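Local coordinates for protein putative Ribokinase II (Escherichia coli, PDB 3K9E) that probably transfers a phosphate from ATP to a sugar or related alcohol, as a putative ribokinase of the pfkB carbohydrate kinase family, at residues Q23-P28 against F95-N100; D192-S197 against K223-K228. All coordinates share one frame; numbering follows the deposited sequence.

Contact 1 (Q23-P28 against F95-N100); sequences QPFDQP and FVTYHN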
loop_
_atom_site.group_PDB
_atom_site.type_symbol
_atom_site.label_atom_id
_atom_site.label_comp_id
_atom_site.label_asym_id
_atom_site.label_seq_id
_atom_site.Cartn_x
_atom_site.Cartn_y
_atom_site.Cartn_z
ATOM N N GLN B 23 -18.173 -7.652 -3.483
ATOM C CA GLN B 23 -17.342 -7.628 -2.273
ATOM C C GLN B 23 -16.916 -6.199 -1.934
ATOM O O GLN B 23 -16.378 -5.488 -2.770
ATOM C CB GLN B 23 -16.101 -8.509 -2.466
ATOM C CG GLN B 23 -15.364 -8.821 -1.177
ATOM C CD GLN B 23 -14.362 -9.944 -1.348
ATOM O OE1 GLN B 23 -14.627 -10.921 -2.055
ATOM N NE2 GLN B 23 -13.212 -9.824 -0.690
ATOM N N PRO B 24 -17.165 -5.752 -0.698
ATOM C CA PRO B 24 -16.774 -4.389 -0.339
ATOM C C PRO B 24 -15.336 -4.313 0.170
ATOM O O PRO B 24 -14.716 -5.339 0.465
ATOM C CB PRO B 24 -17.778 -4.034 0.744
ATOM C CG PRO B 24 -17.873 -5.316 1.486
ATOM C CD PRO B 24 -17.953 -6.368 0.383
ATOM N N PHE B 25 -14.815 -3.091 0.264
ATOM C CA PHE B 25 -13.466 -2.853 0.767
ATOM C C PHE B 25 -13.469 -2.743 2.297
ATOM O O PHE B 25 -12.464 -3.022 2.952
ATOM C CB PHE B 25 -12.904 -1.532 0.215
ATOM C CG PHE B 25 -12.410 -1.606 -1.205
ATOM C CD1 PHE B 25 -11.488 -2.573 -1.589
ATOM C CD2 PHE B 25 -12.834 -0.673 -2.146
ATOM C CE1 PHE B 25 -10.994 -2.611 -2.890
ATOM C CE2 PHE B 25 -12.346 -0.700 -3.455
ATOM C CZ PHE B 25 -11.425 -1.669 -3.825
ATOM N N ASP B 26 -14.603 -2.331 2.857
ATOM C CA ASP B 26 -14.716 -2.113 4.294
ATOM C C ASP B 26 -15.324 -3.242 5.116
ATOM O O ASP B 26 -16.084 -3.000 6.058
ATOM C CB ASP B 26 -15.500 -0.824 4.543
ATOM C CG ASP B 26 -16.944 -0.931 4.100
ATOM O OD1 ASP B 26 -17.299 -1.964 3.485
ATOM O OD2 ASP B 26 -17.721 0.013 4.362
ATOM N N GLN B 27 -14.987 -4.475 4.759
ATOM C CA GLN B 27 -15.464 -5.646 5.475
ATOM C C GLN B 27 -14.533 -6.802 5.142
ATOM O O GLN B 27 -14.096 -6.948 4.000
ATOM C CB GLN B 27 -16.911 -5.974 5.084
ATOM C CG GLN B 27 -17.936 -5.029 5.712
ATOM C CD GLN B 27 -19.375 -5.447 5.465
ATOM O OE1 GLN B 27 -19.776 -6.563 5.793
ATOM N NE2 GLN B 27 -20.163 -4.544 4.894
ATOM N N PRO B 28 -14.199 -7.629 6.143
ATOM C CA PRO B 28 -13.306 -8.766 5.911
ATOM C C PRO B 28 -13.868 -9.737 4.873
ATOM O O PRO B 28 -15.071 -9.995 4.835
ATOM C CB PRO B 28 -13.167 -9.384 7.301
ATOM C CG PRO B 28 -14.483 -9.052 7.948
ATOM C CD PRO B 28 -14.716 -7.630 7.523
ATOM N N PHE B 95 -5.957 -2.717 -5.063
ATOM C CA PHE B 95 -7.006 -3.643 -4.654
ATOM C C PHE B 95 -8.165 -3.333 -5.585
ATOM O O PHE B 95 -8.475 -2.166 -5.820
ATOM C CB PHE B 95 -7.445 -3.375 -3.213
ATOM C CG PHE B 95 -6.518 -3.928 -2.181
ATOM C CD1 PHE B 95 -6.720 -5.206 -1.664
ATOM C CD2 PHE B 95 -5.438 -3.179 -1.725
ATOM C CE1 PHE B 95 -5.866 -5.731 -0.709
ATOM C CE2 PHE B 95 -4.571 -3.697 -0.764
ATOM C CZ PHE B 95 -4.789 -4.981 -0.255
ATOM N N VAL B 96 -8.804 -4.360 -6.122
ATOM C CA VAL B 96 -9.925 -4.112 -7.017
ATOM C C VAL B 96 -11.136 -4.998 -6.724
ATOM O O VAL B 96 -10.999 -6.167 -6.368
ATOM C CB VAL B 96 -9.512 -4.308 -8.507
ATOM C CG1 VAL B 96 -9.031 -5.730 -8.736
ATOM C CG2 VAL B 96 -10.688 -4.001 -9.419
ATOM N N THR B 97 -12.322 -4.407 -6.840
ATOM C CA THR B 97 -13.559 -5.147 -6.657
ATOM C C THR B 97 -14.439 -4.926 -7.864
ATOM O O THR B 97 -14.252 -3.970 -8.617
ATOM C CB THR B 97 -14.404 -4.706 -5.462
ATOM O OG1 THR B 97 -13.568 -4.289 -4.378
ATOM C CG2 THR B 97 -15.266 -5.885 -5.022
ATOM N N TYR B 98 -15.425 -5.803 -8.007
ATOM C CA TYR B 98 -16.377 -5.765 -9.111
ATOM C C TYR B 98 -17.816 -5.496 -8.671
ATOM O O TYR B 98 -18.289 -6.107 -7.721
ATOM C CB TYR B 98 -16.352 -7.105 -9.827
ATOM C CG TYR B 98 -15.202 -7.280 -10.771
ATOM C CD1 TYR B 98 -15.402 -7.200 -12.148
ATOM C CD2 TYR B 98 -13.918 -7.553 -10.300
ATOM C CE1 TYR B 98 -14.356 -7.392 -13.039
ATOM C CE2 TYR B 98 -12.856 -7.746 -11.185
ATOM C CZ TYR B 98 -13.088 -7.666 -12.555
ATOM O OH TYR B 98 -12.061 -7.875 -13.448
ATOM N N HIS B 99 -18.497 -4.597 -9.379
ATOM C CA HIS B 99 -19.895 -4.279 -9.110
ATOM C C HIS B 99 -20.727 -5.138 -10.071
ATOM O O HIS B 99 -20.203 -5.607 -11.092
ATOM C CB HIS B 99 -20.186 -2.785 -9.380
ATOM C CG HIS B 99 -19.493 -1.849 -8.432
ATOM N ND1 HIS B 99 -19.821 -1.770 -7.093
ATOM C CD2 HIS B 99 -18.515 -0.930 -8.633
ATOM C CE1 HIS B 99 -19.082 -0.838 -6.510
ATOM N NE2 HIS B 99 -18.282 -0.310 -7.424
ATOM N N ASN B 100 -22.011 -5.344 -9.756
ATOM C CA ASN B 100 -22.910 -6.136 -10.615
ATOM C C ASN B 100 -23.077 -5.449 -11.959
ATOM O O ASN B 100 -23.403 -6.090 -12.983
ATOM C CB ASN B 100 -24.284 -6.281 -9.959
ATOM C CG ASN B 100 -24.276 -7.271 -8.847
ATOM O OD1 ASN B 100 -24.179 -8.499 -9.078
ATOM N ND2 ASN B 100 -24.359 -6.765 -7.602
#
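Phe25 lays its ring against Thr97 and Phe95 where the loop between strands 13-18 and 29-37 folds back over strand 92-98. These strands belong to the small four-stranded sheet that, in ribokinase-like kinases, forms a lid projecting from the larger alpha/beta domain. Thr97, with the most surface covered here, sets its hydroxyl over one face of the Phe25 ring: OG1 stands 3.3 Å above the plane, displaced toward the rim, and lies 3.4 Å from both CE1 and CZ of Phe25. At the edge of the same ring, close to its plane, Phe95 O approaches Phe25 CZ at 3.6 Å. Gln23 adds the start of its side chain beside Thr97, although the exact placing of the Thr97 methyl is doubtful; its amide turns away to Ile30 O, Lys20 N and Ser19 OG. The Phe95 ring meets Trp31 of its own chain and Phe65 of the second subunit, both edge-to-face, while Phe25 touches Gly64 of that subunit, so the loop packs close to the dimer interface. With an alanine here instead of Phe25, the Thr97 hydroxyl and the Phe95 methylene would probably lose their aromatic cover and the loop would sit less firmly on the strand. Phe25 holds CG anti to its carbonyl carbon (chi1 -78°), which carries the ring across to the strand and brings CE1 to 3.6 Å from Phe95 CB.

Contact 2 (D192-S197 against K223-K228); sequences DIYMPS and KEVIVK
Asp192 and Lys223 open a parallel pairing of strands 193-194 and 224-228, joined through helix 210-220 as a beta-alpha-beta unit of the large central sheet. Asp192 O takes two backbone donors, Lys223 N and Glu224 N, each at 3.0 Å. Tyr194 uses both its N and its O toward strand 224-228. Its N reaches Glu224 O at 2.8 Å in a practically straight bond (179°). Its O receives Ile226 N at 2.7 Å. Past the end of the short strand, Pro196 has no N-H to give, yet its O accepts Lys228 N, part of an isolated bridge between Ser197 and Lys228.

Side chains reinforce this backbone. Lys223 is extended until a final bend (chi4 59°) carries NZ to Asp192 OD1, a salt bridge of 2.6 Å in which NZ meets OD1 from above the carboxylate plane. The second oxygen, OD2, is held by Ile164 N of the neighbouring strand. On the sheet face carrying Ile193 and Glu224, Ile193 CG2 lies alongside Ile226 CD1 at 3.8 Å, and Phe262 and Trp266 of helix 258-271 pack on Ile226. Glu224 sends OE2 to Arg270 and Tyr236. On the Tyr194 and Val225 face, Pro196 CD sits 3.6 Å above the tyrosine ring, offset toward its rim, while Phe217 of the connecting helix meets that ring edge-to-face. At the far end Lys228 forms a salt bridge with Asp167, and its NZ also makes a weak bond to Met195 O at 3.1 Å.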
loop_
_atom_site.group_PDB
_atom_site.type_symbol
_atom_site.label_atom_id
_atom_site.label_comp_id
_atom_site.label_asym_id
_atom_site.label_seq_id
_atom_site.Cartn_x
_atom_site.Cartn_y
_atom_site.Cartn_z
ATOM N N ASP B 192 5.783 9.554 -32.629
ATOM C CA ASP B 192 5.674 9.105 -34.017
ATOM C C ASP B 192 4.457 8.193 -34.162
ATOM O O ASP B 192 3.805 8.171 -35.209
ATOM C CB ASP B 192 6.923 8.323 -34.442
ATOM C CG ASP B 192 8.211 9.088 -34.204
ATOM O OD1 ASP B 192 8.402 10.174 -34.804
ATOM O OD2 ASP B 192 9.042 8.592 -33.416
ATOM N N ILE B 193 4.164 7.429 -33.114
ATOM C CA ILE B 193 3.027 6.508 -33.127
ATOM C C ILE B 193 2.105 6.832 -31.959
ATOM O O ILE B 193 2.477 6.668 -30.800
ATOM C CB ILE B 193 3.499 5.035 -33.017
ATOM C CG1 ILE B 193 4.472 4.722 -34.157
ATOM C CG2 ILE B 193 2.298 4.089 -33.080
ATOM C CD1 ILE B 193 5.148 3.368 -34.044
ATOM N N TYR B 194 0.901 7.296 -32.276
ATOM C CA TYR B 194 -0.081 7.669 -31.262
ATOM C C TYR B 194 -1.202 6.626 -31.234
ATOM O O TYR B 194 -1.835 6.358 -32.258
ATOM C CB TYR B 194 -0.617 9.062 -31.602
ATOM C CG TYR B 194 -1.374 9.732 -30.495
ATOM C CD1 TYR B 194 -0.899 9.703 -29.182
ATOM C CD2 TYR B 194 -2.560 10.418 -30.757
ATOM C CE1 TYR B 194 -1.592 10.344 -28.157
ATOM C CE2 TYR B 194 -3.260 11.059 -29.739
ATOM C CZ TYR B 194 -2.770 11.017 -28.443
ATOM O OH TYR B 194 -3.464 11.649 -27.439
HETATM N N MSE B 195 -1.449 6.042 -30.062
HETATM C CA MSE B 195 -2.461 4.993 -29.935
HETATM C C MSE B 195 -3.547 5.245 -28.884
HETATM O O MSE B 195 -3.633 4.538 -27.877
HETATM C CB MSE B 195 -1.774 3.655 -29.628
HETATM C CG MSE B 195 -0.668 3.266 -30.599
HETATM SE SE MSE B 195 0.318 1.655 -30.044
HETATM C CE MSE B 195 1.761 2.532 -29.111
ATOM N N PRO B 196 -4.398 6.253 -29.106
ATOM C CA PRO B 196 -5.440 6.498 -28.106
ATOM C C PRO B 196 -6.622 5.554 -28.265
ATOM O O PRO B 196 -6.829 4.957 -29.324
ATOM C CB PRO B 196 -5.834 7.950 -28.370
ATOM C CG PRO B 196 -5.688 8.051 -29.866
ATOM C CD PRO B 196 -4.373 7.323 -30.123
ATOM N N SER B 197 -7.382 5.399 -27.191
ATOM C CA SER B 197 -8.573 4.576 -27.240
ATOM C C SER B 197 -9.636 5.558 -27.733
ATOM O O SER B 197 -9.439 6.772 -27.664
ATOM C CB SER B 197 -8.921 4.053 -25.845
ATOM O OG SER B 197 -9.000 5.121 -24.918
ATOM N N LYS B 223 3.168 10.306 -37.220
ATOM C CA LYS B 223 3.190 9.503 -38.431
ATOM C C LYS B 223 2.024 8.534 -38.485
ATOM O O LYS B 223 1.442 8.301 -39.541
ATOM C CB LYS B 223 4.508 8.727 -38.514
ATOM C CG LYS B 223 5.751 9.607 -38.445
ATOM C CD LYS B 223 7.024 8.802 -38.696
ATOM C CE LYS B 223 8.266 9.694 -38.672
ATOM N NZ LYS B 223 8.426 10.399 -37.362
ATOM N N GLU B 224 1.684 7.962 -37.338
ATOM C CA GLU B 224 0.593 7.008 -37.279
ATOM C C GLU B 224 -0.280 7.200 -36.055
ATOM O O GLU B 224 0.202 7.544 -34.970
ATOM C CB GLU B 224 1.148 5.581 -37.291
ATOM C CG GLU B 224 1.733 5.145 -38.627
ATOM C CD GLU B 224 2.587 3.898 -38.510
ATOM O OE1 GLU B 224 3.635 3.958 -37.828
ATOM O OE2 GLU B 224 2.215 2.860 -39.096
ATOM N N VAL B 225 -1.575 6.980 -36.251
ATOM C CA VAL B 225 -2.555 7.086 -35.184
ATOM C C VAL B 225 -3.368 5.807 -35.224
ATOM O O VAL B 225 -3.981 5.485 -36.242
ATOM C CB VAL B 225 -3.518 8.277 -35.391
ATOM C CG1 VAL B 225 -4.425 8.425 -34.171
ATOM C CG2 VAL B 225 -2.732 9.556 -35.629
ATOM N N ILE B 226 -3.344 5.062 -34.126
ATOM C CA ILE B 226 -4.101 3.826 -34.034
ATOM C C ILE B 226 -5.154 4.032 -32.953
ATOM O O ILE B 226 -4.830 4.340 -31.801
ATOM C CB ILE B 226 -3.205 2.627 -33.653
ATOM C CG1 ILE B 226 -2.188 2.358 -34.760
ATOM C CG2 ILE B 226 -4.053 1.392 -33.424
ATOM C CD1 ILE B 226 -1.036 3.333 -34.775
ATOM N N VAL B 227 -6.416 3.874 -33.333
ATOM C CA VAL B 227 -7.503 4.060 -32.392
ATOM C C VAL B 227 -8.160 2.754 -31.979
ATOM O O VAL B 227 -8.626 1.974 -32.815
ATOM C CB VAL B 227 -8.576 5.006 -32.967
ATOM C CG1 VAL B 227 -9.732 5.140 -31.990
ATOM C CG2 VAL B 227 -7.963 6.370 -33.247
ATOM N N LYS B 228 -8.180 2.530 -30.670
ATOM C CA LYS B 228 -8.783 1.342 -30.082
ATOM C C LYS B 228 -10.213 1.727 -29.717
ATOM O O LYS B 228 -10.430 2.536 -28.810
ATOM C CB LYS B 228 -8.001 0.942 -28.832
ATOM C CG LYS B 228 -6.529 0.703 -29.103
ATOM C CD LYS B 228 -5.704 0.761 -27.832
ATOM C CE LYS B 228 -5.544 2.189 -27.340
ATOM N NZ LYS B 228 -4.671 2.236 -26.140
#

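How the contacts relate
The two contacts lie on opposite sides of the chain's centre, their own centres 34 Å apart and their nearest atoms about 17 Å apart, and they share no secondary-structure element. Contact 2 is inside the large sheet, its centre about 13 Å from the centre of the chain, and no other subunit touches it; contact 1, its centre about 25 Å from that point, is also largely buried, but beside the second subunit. Contact 2 couples neighbouring strands by a short run of parallel backbone hydrogen bonds with charged pairs toward its ends. Contact 1 seats an irregular loop chiefly by packing one aromatic ring on a hydroxyl, a methylene and a carbonyl oxygen, with no clear hydrogen bond across and less than half the buried surface.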